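Hypothetical conserved protein TTC0263 (Thermus thermophilus, PDB 2PL2) is of unknown function but is an all-helical protein of the tetratricopeptide repeat family, whose members commonly serve as scaffolds for protein-protein interaction. Local coordinates at residues G53-A58 with V84-Q89; E40-L45 with G62-A67; K136-L141 with L162-L167; V78-Y83 with H121-L126; Q102-L107 with L131-K136. All coordinates share one frame; numbering follows the deposited sequence.

Contact 1 (G53-A58 with V84-Q89); sequences GLVNPA and VALYRQ
Val55, in the first turn of helix 55-68, comes alongside Ala85 near the end of helix 73-88, with the Val55 CA 7.1 Å from the Ala85 CA. The valine side chain points at the other helix and does its work with both branches. CG1 lies anti to the backbone N (chi1 -175°), which sends it toward Leu86, and CG2 is turned to Ala85. Val55 CG1 sits 3.6 Å from Leu86 CD2 and nearly as close to Leu86 CG, the two side chains crossing obliquely. Val55 CG2 touches the methyl Ala85 CB more loosely, at 4.2 Å. Two residues before the valine, Gly53 has positive phi and is the C-prime residue of a Schellman motif that closes helix 39-51, and Leu54 takes the N-cap position of the next helix. The short turn thus delivers Val55 against helix 73-88, as neighbouring helices pack in a tetratricopeptide repeat array. Behind the contact, Leu86 also leans on Tyr99 of helix 93-113, while Arg88 and Gln89 pack on Leu52 and Gly53 of the second subunit. No hydrogen bond links the two segments: the attraction is purely van der Waals and hydrophobic, and rests on three aliphatic side chains.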
# COMPACT_ATOMS: atom_id res chain seq x y z
N GLY A 53 5.10 0.41 4.06
CA GLY A 53 6.03 1.22 3.29
C GLY A 53 7.41 1.46 3.89
O GLY A 53 8.15 2.31 3.40
N LEU A 54 7.75 0.71 4.94
CA LEU A 54 9.06 0.85 5.61
C LEU A 54 10.14 -0.05 4.95
O LEU A 54 10.62 -1.00 5.57
CB LEU A 54 8.92 0.48 7.08
CG LEU A 54 7.75 1.08 7.86
CD1 LEU A 54 7.90 0.73 9.33
CD2 LEU A 54 7.73 2.58 7.69
N VAL A 55 10.52 0.27 3.72
CA VAL A 55 11.50 -0.51 2.96
C VAL A 55 12.84 -0.84 3.64
O VAL A 55 13.08 -1.98 4.06
CB VAL A 55 11.80 0.17 1.61
CG1 VAL A 55 12.74 -0.71 0.78
CG2 VAL A 55 10.51 0.44 0.84
N ASN A 56 13.71 0.16 3.74
CA ASN A 56 15.03 -0.04 4.33
C ASN A 56 15.05 -0.94 5.56
O ASN A 56 15.83 -1.89 5.63
CB ASN A 56 15.67 1.31 4.63
CG ASN A 56 15.82 2.17 3.38
OD1 ASN A 56 16.38 1.73 2.37
ND2 ASN A 56 15.31 3.39 3.44
N PRO A 57 14.19 -0.67 6.55
CA PRO A 57 14.15 -1.50 7.76
C PRO A 57 13.85 -2.98 7.48
O PRO A 57 14.32 -3.87 8.21
CB PRO A 57 13.06 -0.83 8.59
CG PRO A 57 13.22 0.62 8.23
CD PRO A 57 13.39 0.56 6.73
N ALA A 58 13.07 -3.24 6.43
CA ALA A 58 12.70 -4.60 6.06
C ALA A 58 13.81 -5.25 5.26
O ALA A 58 13.99 -6.46 5.31
CB ALA A 58 11.41 -4.58 5.25
N VAL A 84 12.00 -5.58 -4.78
CA VAL A 84 10.96 -5.21 -5.73
C VAL A 84 10.40 -3.83 -5.37
O VAL A 84 10.17 -3.00 -6.25
CB VAL A 84 9.80 -6.24 -5.75
CG1 VAL A 84 8.65 -5.71 -6.58
CG2 VAL A 84 10.29 -7.58 -6.31
N ALA A 85 10.18 -3.58 -4.09
CA ALA A 85 9.65 -2.30 -3.67
C ALA A 85 10.62 -1.23 -4.13
O ALA A 85 10.22 -0.22 -4.70
CB ALA A 85 9.50 -2.27 -2.14
N LEU A 86 11.91 -1.47 -3.89
CA LEU A 86 12.98 -0.56 -4.29
C LEU A 86 13.00 -0.38 -5.81
O LEU A 86 13.46 0.65 -6.30
CB LEU A 86 14.32 -1.11 -3.82
CG LEU A 86 14.63 -1.12 -2.33
CD1 LEU A 86 15.83 -2.04 -2.05
CD2 LEU A 86 14.92 0.29 -1.87
N TYR A 87 12.53 -1.39 -6.54
CA TYR A 87 12.49 -1.33 -8.00
C TYR A 87 11.40 -0.41 -8.51
O TYR A 87 11.59 0.30 -9.50
CB TYR A 87 12.25 -2.72 -8.60
CG TYR A 87 11.65 -2.64 -9.99
CD1 TYR A 87 12.42 -2.22 -11.07
CD2 TYR A 87 10.30 -2.92 -10.22
CE1 TYR A 87 11.86 -2.07 -12.34
CE2 TYR A 87 9.73 -2.78 -11.47
CZ TYR A 87 10.51 -2.35 -12.53
OH TYR A 87 9.97 -2.19 -13.79
N ARG A 88 10.24 -0.44 -7.86
CA ARG A 88 9.13 0.41 -8.25
C ARG A 88 9.55 1.84 -7.96
O ARG A 88 9.30 2.75 -8.75
CB ARG A 88 7.87 0.05 -7.46
CG ARG A 88 7.38 -1.37 -7.68
CD ARG A 88 6.10 -1.66 -6.90
NE ARG A 88 5.61 -3.02 -7.12
CZ ARG A 88 5.21 -3.50 -8.30
NH1 ARG A 88 5.23 -2.72 -9.37
NH2 ARG A 88 4.78 -4.75 -8.40
N GLN A 89 10.20 2.01 -6.81
CA GLN A 89 10.68 3.31 -6.35
C GLN A 89 11.97 3.68 -7.09
O GLN A 89 12.59 4.71 -6.81
CB GLN A 89 10.92 3.24 -4.83
CG GLN A 89 11.68 4.39 -4.21
CD GLN A 89 12.91 3.91 -3.45
OE1 GLN A 89 13.87 3.43 -4.05
NE2 GLN A 89 12.87 4.03 -2.13

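Contact 2 (E40-L45 with G62-A67); sequences EALYWL and GKTLVA
Leu65 pushes its side chain at the backbone of helix 39-51 between Leu42 and Tyr43. Its chi1 of -90° is turned some way off a staggered position and chi2 is extended, which sends both methyls at that helix. Leu65 CD1 does most of the touching: it lies 3.7 Å from Tyr43 CA and 3.8 Å from Tyr43 N, and it meets Tyr43 CB at the root of the aromatic side chain. The other methyl, Leu65 CD2, turns to the base of Leu42 and comes within 4.2 Å of Leu42 CB. Leu42 itself points across the interface, with Leu42 CD1 4.3 Å from Thr64 OG1. Helices 39-51 and 55-68 follow each other in the chain and run roughly antiparallel, their segment axes 9.8 Å apart at 149°, a helical hairpin of the kind from which tetratricopeptide repeat proteins are built. Tyr43 meets Leu65 with its backbone N and CA and with CB, not with its ring. With CG anti to the backbone N (chi1 159°), the ring swings away from the leucine and turns its edge onto the face of the Trp44 indole, Tyr43 CE2 standing 3.6 Å above the plane, over its centre. The ring also packs, by its CD1 edge, on Val78 of helix 73-88. Trp44 points to the far side of helix 39-51, where its ring meets Tyr16 edge-to-face and also contacts Phe28.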
# COMPACT_ATOMS: atom_id res chain seq x y z
N GLU A 40 11.52 -15.82 13.19
CA GLU A 40 10.10 -15.79 12.87
C GLU A 40 9.49 -14.43 13.18
O GLU A 40 8.73 -13.90 12.36
CB GLU A 40 9.35 -16.89 13.62
CG GLU A 40 7.85 -16.86 13.34
CD GLU A 40 7.13 -18.12 13.79
OE1 GLU A 40 7.41 -18.62 14.91
OE2 GLU A 40 6.27 -18.61 13.02
N ALA A 41 9.81 -13.84 14.33
CA ALA A 41 9.28 -12.52 14.65
C ALA A 41 9.84 -11.49 13.67
O ALA A 41 9.08 -10.65 13.15
CB ALA A 41 9.63 -12.14 16.09
N LEU A 42 11.15 -11.56 13.40
CA LEU A 42 11.83 -10.64 12.47
C LEU A 42 11.25 -10.76 11.07
O LEU A 42 11.18 -9.79 10.32
CB LEU A 42 13.33 -10.97 12.37
CG LEU A 42 14.34 -10.55 13.44
CD1 LEU A 42 15.71 -11.14 13.09
CD2 LEU A 42 14.43 -9.03 13.50
N TYR A 43 10.90 -11.99 10.72
CA TYR A 43 10.30 -12.26 9.42
C TYR A 43 8.97 -11.52 9.33
O TYR A 43 8.74 -10.74 8.40
CB TYR A 43 10.07 -13.77 9.24
CG TYR A 43 9.02 -14.10 8.18
CD1 TYR A 43 9.30 -13.94 6.83
CD2 TYR A 43 7.76 -14.56 8.55
CE1 TYR A 43 8.34 -14.24 5.86
CE2 TYR A 43 6.80 -14.85 7.60
CZ TYR A 43 7.09 -14.70 6.25
OH TYR A 43 6.12 -15.00 5.31
N TRP A 44 8.09 -11.78 10.30
CA TRP A 44 6.78 -11.14 10.31
C TRP A 44 6.90 -9.63 10.43
O TRP A 44 6.18 -8.89 9.76
CB TRP A 44 5.92 -11.70 11.43
CG TRP A 44 5.33 -13.02 11.08
CD1 TRP A 44 5.63 -14.24 11.63
CD2 TRP A 44 4.36 -13.28 10.05
NE1 TRP A 44 4.91 -15.23 11.01
CE2 TRP A 44 4.13 -14.67 10.04
CE3 TRP A 44 3.68 -12.46 9.15
CZ2 TRP A 44 3.23 -15.26 9.15
CZ3 TRP A 44 2.79 -13.06 8.26
CH2 TRP A 44 2.57 -14.44 8.26
N LEU A 45 7.82 -9.19 11.28
CA LEU A 45 8.07 -7.77 11.47
C LEU A 45 8.41 -7.15 10.12
O LEU A 45 7.83 -6.15 9.72
CB LEU A 45 9.24 -7.55 12.43
CG LEU A 45 9.72 -6.09 12.52
CD1 LEU A 45 8.68 -5.26 13.25
CD2 LEU A 45 11.06 -6.03 13.23
N GLY A 62 15.72 -8.62 6.46
CA GLY A 62 15.82 -9.75 5.57
C GLY A 62 17.28 -10.17 5.52
O GLY A 62 17.60 -11.36 5.54
N LYS A 63 18.16 -9.16 5.46
CA LYS A 63 19.61 -9.37 5.43
C LYS A 63 20.07 -10.16 6.64
O LYS A 63 20.80 -11.12 6.51
CB LYS A 63 20.34 -8.04 5.38
CG LYS A 63 20.44 -7.43 3.99
CD LYS A 63 21.04 -6.03 4.02
CE LYS A 63 21.34 -5.55 2.59
NZ LYS A 63 21.71 -4.12 2.52
N THR A 64 19.64 -9.75 7.83
CA THR A 64 20.03 -10.44 9.06
C THR A 64 19.33 -11.79 9.20
O THR A 64 19.71 -12.61 10.04
CB THR A 64 19.77 -9.54 10.31
OG1 THR A 64 19.62 -10.37 11.48
CG2 THR A 64 18.54 -8.71 10.13
N LEU A 65 18.33 -12.04 8.37
CA LEU A 65 17.62 -13.31 8.43
C LEU A 65 18.34 -14.35 7.59
O LEU A 65 18.43 -15.51 7.97
CB LEU A 65 16.20 -13.14 7.93
CG LEU A 65 15.18 -12.77 8.99
CD1 LEU A 65 13.86 -12.36 8.33
CD2 LEU A 65 15.00 -13.97 9.93
N VAL A 66 18.86 -13.93 6.45
CA VAL A 66 19.58 -14.83 5.56
C VAL A 66 20.99 -15.06 6.09
O VAL A 66 21.60 -16.11 5.84
CB VAL A 66 19.66 -14.25 4.13
CG1 VAL A 66 20.60 -15.08 3.27
CG2 VAL A 66 18.26 -14.21 3.50
N ALA A 67 21.50 -14.09 6.84
CA ALA A 67 22.84 -14.16 7.37
C ALA A 67 22.99 -15.07 8.57
O ALA A 67 24.00 -15.77 8.70
CB ALA A 67 23.35 -12.77 7.70

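Contact 3 (K136-L141 with L162-L167); sequences KAEASL and LSMGRL
Glu138 of helix 134-147 faces Arg166, which follows helix 151-164, in a surface contact between successive helices of the tetratricopeptide repeat fold. The glutamate leaves the backbone toward the other segment, and its side chain packs on Leu160 of helix 151-164. From CB the chain is stretched out: CG is anti to the backbone N (chi1 175°) and the next torsion is also extended, which carries the carboxylate well clear of its own helix. At the end of this arm, Glu138 CD lies 3.6 Å from Arg166 NH1. Glu138 OE1 makes the salt bridge, 3.2 Å from Arg166 NH1, with a bent and weak hydrogen bond of 132° at the hydrogen. Glu138 OE2 is 3.5 Å from Arg166 NH1 and 3.6 Å from Arg166 NH2, and is 4.2 Å from Met164 SD. The carboxylate and guanidinium planes stand 83° apart, so the two groups do not form the flat, two-bond pairing that a coplanar approach would allow.

Lys142, one turn on along helix 134-147, forms a salt bridge to the same OE1 and is its stronger partner, and the Tyr161 hydroxyl adds a weak bond. The carboxylate is therefore probably held as an anion by two positive charges. Arg166 is brought into place by the turn at Gly165, whose phi is positive. Met164 SD stands over the guanidinium on the same side as the Glu138 carboxylate, 4.3 Å above the plane of Arg166 and offset toward the rim.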
# COMPACT_ATOMS: atom_id res chain seq x y z
N LYS A 136 9.37 -16.13 -19.10
CA LYS A 136 9.81 -16.80 -17.88
C LYS A 136 8.80 -16.68 -16.75
O LYS A 136 8.70 -17.57 -15.90
CB LYS A 136 11.17 -16.24 -17.41
CG LYS A 136 12.36 -16.50 -18.33
CD LYS A 136 13.66 -16.31 -17.55
CE LYS A 136 14.91 -16.41 -18.42
NZ LYS A 136 15.06 -15.23 -19.31
N ALA A 137 8.08 -15.56 -16.74
CA ALA A 137 7.07 -15.29 -15.72
C ALA A 137 5.95 -16.33 -15.72
O ALA A 137 5.56 -16.83 -14.66
CB ALA A 137 6.49 -13.90 -15.93
N GLU A 138 5.47 -16.68 -16.90
CA GLU A 138 4.38 -17.65 -17.05
C GLU A 138 4.78 -19.04 -16.54
O GLU A 138 4.05 -19.68 -15.77
CB GLU A 138 3.95 -17.72 -18.52
CG GLU A 138 2.90 -18.79 -18.82
CD GLU A 138 2.38 -18.73 -20.26
OE1 GLU A 138 1.44 -19.49 -20.58
OE2 GLU A 138 2.90 -17.93 -21.06
N ALA A 139 5.96 -19.49 -16.96
CA ALA A 139 6.49 -20.78 -16.54
C ALA A 139 6.62 -20.85 -15.02
O ALA A 139 6.27 -21.87 -14.40
CB ALA A 139 7.85 -21.00 -17.20
N SER A 140 7.12 -19.78 -14.40
CA SER A 140 7.29 -19.75 -12.95
C SER A 140 5.93 -19.75 -12.27
O SER A 140 5.72 -20.47 -11.29
CB SER A 140 8.05 -18.49 -12.53
OG SER A 140 9.16 -18.27 -13.37
N LEU A 141 5.01 -18.94 -12.79
CA LEU A 141 3.67 -18.89 -12.23
C LEU A 141 2.96 -20.22 -12.40
O LEU A 141 2.33 -20.73 -11.47
CB LEU A 141 2.87 -17.75 -12.86
CG LEU A 141 3.38 -16.37 -12.45
CD1 LEU A 141 2.42 -15.29 -12.94
CD2 LEU A 141 3.53 -16.29 -10.94
N LEU A 162 -2.83 -9.96 -18.70
CA LEU A 162 -3.23 -8.62 -19.10
C LEU A 162 -2.00 -7.89 -19.63
O LEU A 162 -2.07 -7.13 -20.59
CB LEU A 162 -3.86 -7.86 -17.93
CG LEU A 162 -5.31 -8.29 -17.65
CD1 LEU A 162 -5.89 -7.50 -16.50
CD2 LEU A 162 -6.13 -8.06 -18.90
N SER A 163 -0.86 -8.17 -19.00
CA SER A 163 0.41 -7.56 -19.40
C SER A 163 0.85 -8.08 -20.78
O SER A 163 1.38 -7.32 -21.59
CB SER A 163 1.51 -7.90 -18.38
OG SER A 163 1.97 -9.23 -18.55
N MET A 164 0.62 -9.37 -21.02
CA MET A 164 0.98 -10.00 -22.29
C MET A 164 -0.05 -9.71 -23.38
O MET A 164 0.24 -9.85 -24.57
CB MET A 164 1.12 -11.52 -22.12
CG MET A 164 2.30 -11.96 -21.27
SD MET A 164 2.47 -13.74 -21.18
CE MET A 164 1.47 -14.09 -19.86
N GLY A 165 -1.25 -9.32 -22.98
CA GLY A 165 -2.28 -9.03 -23.96
C GLY A 165 -3.23 -10.19 -24.17
O GLY A 165 -4.07 -10.15 -25.08
N ARG A 166 -3.10 -11.23 -23.34
CA ARG A 166 -3.97 -12.40 -23.43
C ARG A 166 -5.21 -12.16 -22.57
O ARG A 166 -5.41 -12.82 -21.55
CB ARG A 166 -3.24 -13.65 -22.93
CG ARG A 166 -2.00 -14.03 -23.72
CD ARG A 166 -1.44 -15.33 -23.16
NE ARG A 166 -0.23 -15.78 -23.85
CZ ARG A 166 0.36 -16.95 -23.60
NH1 ARG A 166 -0.15 -17.77 -22.69
NH2 ARG A 166 1.46 -17.29 -24.26
N LEU A 167 -6.03 -11.21 -22.99
CA LEU A 167 -7.25 -10.84 -22.28
C LEU A 167 -8.21 -12.00 -22.01
O LEU A 167 -8.64 -12.23 -20.87
CB LEU A 167 -7.96 -9.73 -23.05
CG LEU A 167 -8.21 -8.42 -22.30
CD1 LEU A 167 -8.55 -7.33 -23.30
CD2 LEU A 167 -9.34 -8.62 -21.29

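Contact 4 (V78-Y83 with H121-L126); sequences VLSEAY and HLQRGL
The amide of Gln123 carries the methylene of Glu81 over one face: Glu81 CG lies above it, 3.7 Å from Gln123 NE2 and 3.9 Å from Gln123 CD. The Glu81 carboxylate plane is turned 54° from that of the amide, and the two side chains cross at about a right angle. At the other end of the amide, Gln123 OE1 lies 3.5 Å from Ser80 OG. The nearest atom of Gln123 to Glu81 OE2 is the aliphatic CG, at 4.1 Å. Gln123 gets there by folding: its chain is bent at chi2 (-56°), which turns the amide across Ser80 and Glu81. On the same helix Arg124 NH2 lies at the edge of the His121 ring, in its plane, while His121 ND1 stands 3.1 Å above the guanidinium plane of Arg124, near its rim.

Leu107 of helix 93-113 packs on both Ser80 and Gln123 and so closes the contact from that side. Glu81 leans on Leu50 of helix 39-51, and beyond Gln123 its helix packs on helix 134-147 through Leu122 and Leu141. Helices 73-88 and 118-130 thus meet in the middle of the tetratricopeptide repeat array.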
# COMPACT_ATOMS: atom_id res chain seq x y z
N VAL A 78 11.34 -12.13 2.37
CA VAL A 78 11.34 -10.75 2.84
C VAL A 78 12.29 -9.92 1.97
O VAL A 78 11.90 -8.95 1.34
CB VAL A 78 11.79 -10.68 4.31
CG1 VAL A 78 12.07 -9.25 4.71
CG2 VAL A 78 10.71 -11.28 5.19
N LEU A 79 13.55 -10.35 1.94
CA LEU A 79 14.59 -9.70 1.16
C LEU A 79 14.18 -9.55 -0.30
O LEU A 79 14.43 -8.53 -0.93
CB LEU A 79 15.88 -10.53 1.28
CG LEU A 79 17.23 -10.05 0.76
CD1 LEU A 79 17.56 -8.69 1.34
CD2 LEU A 79 18.29 -11.07 1.16
N SER A 80 13.55 -10.58 -0.83
CA SER A 80 13.09 -10.60 -2.22
C SER A 80 12.06 -9.51 -2.52
O SER A 80 12.17 -8.81 -3.53
CB SER A 80 12.48 -11.96 -2.53
OG SER A 80 11.80 -11.93 -3.77
N GLU A 81 11.05 -9.39 -1.67
CA GLU A 81 10.01 -8.38 -1.86
C GLU A 81 10.56 -6.98 -1.64
O GLU A 81 10.13 -6.02 -2.28
CB GLU A 81 8.85 -8.65 -0.90
CG GLU A 81 7.95 -9.79 -1.33
CD GLU A 81 7.51 -10.65 -0.16
OE1 GLU A 81 7.18 -10.07 0.90
OE2 GLU A 81 7.49 -11.91 -0.31
N ALA A 82 11.52 -6.86 -0.73
CA ALA A 82 12.14 -5.58 -0.44
C ALA A 82 12.82 -5.01 -1.68
O ALA A 82 12.73 -3.80 -1.93
CB ALA A 82 13.14 -5.75 0.70
N TYR A 83 13.49 -5.86 -2.45
CA TYR A 83 14.16 -5.38 -3.67
C TYR A 83 13.16 -4.92 -4.72
O TYR A 83 13.43 -3.99 -5.48
CB TYR A 83 15.06 -6.47 -4.27
CG TYR A 83 16.35 -6.64 -3.51
CD1 TYR A 83 17.24 -5.57 -3.33
CD2 TYR A 83 16.68 -7.87 -2.93
CE1 TYR A 83 18.40 -5.72 -2.59
CE2 TYR A 83 17.84 -8.02 -2.19
CZ TYR A 83 18.69 -6.95 -2.02
OH TYR A 83 19.83 -7.09 -1.26
N HIS A 121 8.16 -19.51 -6.35
CA HIS A 121 7.85 -19.53 -7.78
C HIS A 121 6.89 -18.40 -8.14
O HIS A 121 6.94 -17.85 -9.24
CB HIS A 121 7.29 -20.90 -8.15
CG HIS A 121 8.29 -22.01 -8.03
ND1 HIS A 121 9.34 -22.16 -8.92
CD2 HIS A 121 8.44 -22.98 -7.11
CE1 HIS A 121 10.09 -23.18 -8.54
NE2 HIS A 121 9.56 -23.70 -7.44
N LEU A 122 6.03 -18.05 -7.20
CA LEU A 122 5.09 -16.96 -7.41
C LEU A 122 5.88 -15.67 -7.51
O LEU A 122 5.71 -14.89 -8.46
CB LEU A 122 4.09 -16.87 -6.25
CG LEU A 122 3.21 -15.61 -6.28
CD1 LEU A 122 2.53 -15.49 -7.65
CD2 LEU A 122 2.20 -15.61 -5.14
N GLN A 123 6.75 -15.44 -6.52
CA GLN A 123 7.59 -14.25 -6.49
C GLN A 123 8.51 -14.22 -7.70
O GLN A 123 8.72 -13.17 -8.30
CB GLN A 123 8.43 -14.21 -5.22
CG GLN A 123 7.91 -13.26 -4.15
CD GLN A 123 7.78 -11.83 -4.66
OE1 GLN A 123 8.71 -11.28 -5.25
NE2 GLN A 123 6.62 -11.23 -4.44
N ARG A 124 9.08 -15.37 -8.04
CA ARG A 124 9.98 -15.42 -9.17
C ARG A 124 9.25 -14.97 -10.43
O ARG A 124 9.81 -14.24 -11.25
CB ARG A 124 10.55 -16.83 -9.35
CG ARG A 124 11.76 -16.90 -10.26
CD ARG A 124 12.36 -18.31 -10.31
NE ARG A 124 11.44 -19.28 -10.91
CZ ARG A 124 11.68 -20.59 -10.97
NH1 ARG A 124 12.80 -21.07 -10.46
NH2 ARG A 124 10.80 -21.41 -11.53
N GLY A 125 8.00 -15.40 -10.58
CA GLY A 125 7.22 -15.02 -11.75
C GLY A 125 6.91 -13.53 -11.77
O GLY A 125 7.00 -12.87 -12.80
N LEU A 126 6.56 -13.00 -10.60
CA LEU A 126 6.25 -11.59 -10.46
C LEU A 126 7.49 -10.76 -10.78
O LEU A 126 7.39 -9.64 -11.28
CB LEU A 126 5.77 -11.30 -9.04
CG LEU A 126 5.13 -9.94 -8.75
CD1 LEU A 126 4.61 -9.92 -7.31
CD2 LEU A 126 6.14 -8.81 -8.97

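Contact 5 (Q102-L107 with L131-K136); sequences QALSVL and LGERDK
The turn that joins helix 118-130 to helix 134-147, a helix-to-helix connection of the tetratricopeptide repeat fold, presents Leu131 to Leu104 of helix 93-113. The turn is a Schellman motif: Gly132, with its positive phi of 66°, ends the preceding helix, and Glu133 then takes the N-cap position of the next. Leu131 and Leu104 reach toward each other tip to tip. Each holds its CG anti to the carbonyl carbon, which points the branched end at the other leucine, and each ends the approach with the same methyl: Leu104 CD1 is 3.3 Å from Leu131 CD1, and Leu104 CG is 3.8 Å from Leu131 CD1. The first value is short for two methyls, so at this resolution the exact spacing is doubtful. Leu104 also rests on Val127 and Tyr128 of helix 118-130.

Next to the leucine pair the turn carries its own charge pairing. Lys136 NZ reaches back to Glu133 OE2 at 2.6 Å, a salt bridge and hydrogen bond within the one segment, and comes from above the carboxylate plane, 43° out of it. Tyr128 packs on both of these side chains. Glu133 OE1 merely brushes the leucine, at 4.5 Å from Leu104 CD1. The ion pair is thus local to the turn and spans the start of helix 134-147, while the contact itself is two leucine tips in apolar contact at the surface.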
# COMPACT_ATOMS: atom_id res chain seq x y z
N GLN A 102 18.74 -8.60 -8.23
CA GLN A 102 19.07 -9.09 -6.88
C GLN A 102 17.95 -9.96 -6.34
O GLN A 102 18.19 -10.95 -5.65
CB GLN A 102 19.31 -7.93 -5.91
CG GLN A 102 20.48 -7.03 -6.27
CD GLN A 102 20.87 -6.10 -5.14
OE1 GLN A 102 21.42 -6.53 -4.12
NE2 GLN A 102 20.60 -4.81 -5.30
N ALA A 103 16.71 -9.56 -6.65
CA ALA A 103 15.53 -10.29 -6.22
C ALA A 103 15.51 -11.67 -6.87
O ALA A 103 15.15 -12.65 -6.23
CB ALA A 103 14.25 -9.51 -6.56
N LEU A 104 15.90 -11.74 -8.14
CA LEU A 104 15.95 -13.01 -8.85
C LEU A 104 17.02 -13.89 -8.25
O LEU A 104 16.85 -15.11 -8.11
CB LEU A 104 16.30 -12.81 -10.32
CG LEU A 104 15.20 -12.52 -11.34
CD1 LEU A 104 15.80 -12.64 -12.73
CD2 LEU A 104 14.06 -13.53 -11.18
N SER A 105 18.14 -13.27 -7.90
CA SER A 105 19.26 -13.99 -7.33
C SER A 105 18.92 -14.59 -5.98
O SER A 105 19.18 -15.76 -5.73
CB SER A 105 20.46 -13.05 -7.20
OG SER A 105 21.62 -13.75 -6.79
N VAL A 106 18.32 -13.79 -5.12
CA VAL A 106 17.96 -14.26 -3.79
C VAL A 106 16.87 -15.33 -3.84
O VAL A 106 16.87 -16.28 -3.05
CB VAL A 106 17.49 -13.06 -2.92
CG1 VAL A 106 17.08 -13.54 -1.56
CG2 VAL A 106 18.63 -12.03 -2.78
N LEU A 107 15.95 -15.18 -4.78
CA LEU A 107 14.87 -16.15 -4.93
C LEU A 107 15.50 -17.46 -5.38
O LEU A 107 15.13 -18.53 -4.90
CB LEU A 107 13.85 -15.66 -5.97
CG LEU A 107 12.91 -14.55 -5.48
CD1 LEU A 107 12.11 -14.00 -6.64
CD2 LEU A 107 11.98 -15.11 -4.42
N LEU A 131 10.58 -7.56 -15.02
CA LEU A 131 11.75 -7.52 -15.89
C LEU A 131 11.31 -7.57 -17.35
O LEU A 131 12.13 -7.63 -18.26
CB LEU A 131 12.67 -8.71 -15.60
CG LEU A 131 13.60 -8.69 -14.38
CD1 LEU A 131 14.13 -10.10 -14.13
CD2 LEU A 131 14.74 -7.72 -14.60
N GLY A 132 10.00 -7.55 -17.57
CA GLY A 132 9.50 -7.62 -18.92
C GLY A 132 9.83 -8.96 -19.54
O GLY A 132 9.97 -9.08 -20.75
N GLU A 133 9.98 -9.98 -18.69
CA GLU A 133 10.26 -11.32 -19.18
C GLU A 133 9.01 -12.18 -19.08
O GLU A 133 8.96 -13.16 -18.33
CB GLU A 133 11.41 -11.95 -18.39
CG GLU A 133 12.77 -11.39 -18.73
CD GLU A 133 13.88 -12.10 -17.99
OE1 GLU A 133 13.92 -12.01 -16.74
OE2 GLU A 133 14.71 -12.76 -18.65
N ARG A 134 8.00 -11.76 -19.84
CA ARG A 134 6.70 -12.43 -19.90
C ARG A 134 6.84 -13.93 -19.95
O ARG A 134 6.19 -14.66 -19.19
CB ARG A 134 5.95 -11.93 -21.14
CG ARG A 134 6.74 -12.06 -22.44
CD ARG A 134 6.04 -11.39 -23.63
NE ARG A 134 5.93 -9.94 -23.46
CZ ARG A 134 6.97 -9.11 -23.45
NH1 ARG A 134 8.20 -9.57 -23.59
NH2 ARG A 134 6.77 -7.81 -23.28
N ASP A 135 7.70 -14.39 -20.86
CA ASP A 135 7.97 -15.80 -21.07
C ASP A 135 8.32 -16.58 -19.80
O ASP A 135 7.65 -17.56 -19.45
CB ASP A 135 9.11 -15.94 -22.07
CG ASP A 135 10.17 -14.86 -21.90
OD1 ASP A 135 9.87 -13.69 -22.22
OD2 ASP A 135 11.30 -15.18 -21.45
N LYS A 136 9.37 -16.13 -19.10
CA LYS A 136 9.81 -16.80 -17.88
C LYS A 136 8.80 -16.68 -16.75
O LYS A 136 8.70 -17.57 -15.90
CB LYS A 136 11.17 -16.24 -17.41
CG LYS A 136 12.36 -16.50 -18.33
CD LYS A 136 13.66 -16.31 -17.55
CE LYS A 136 14.91 -16.41 -18.42
NZ LYS A 136 15.06 -15.23 -19.31

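Contact 4 lies nearest the centre of the chain, and contacts 1 and 2 are partly buried like it, whereas contacts 3 and 5 are at the surface. Contacts 1 and 2 share helix 55-68, contacts 1 and 4 share helix 73-88, and contacts 3 and 5 share helix 134-147 and the residue Lys136. Contact 4 touches all the others, for instance through Gly125 O against Ala137 CB of contact 3 and Arg124 against Leu107 of contact 5. Their chemistry differs: contacts 1, 2 and 5 are mainly apolar, contact 4 brings polar side chains together, and contact 3 alone carries a salt bridge between its segments.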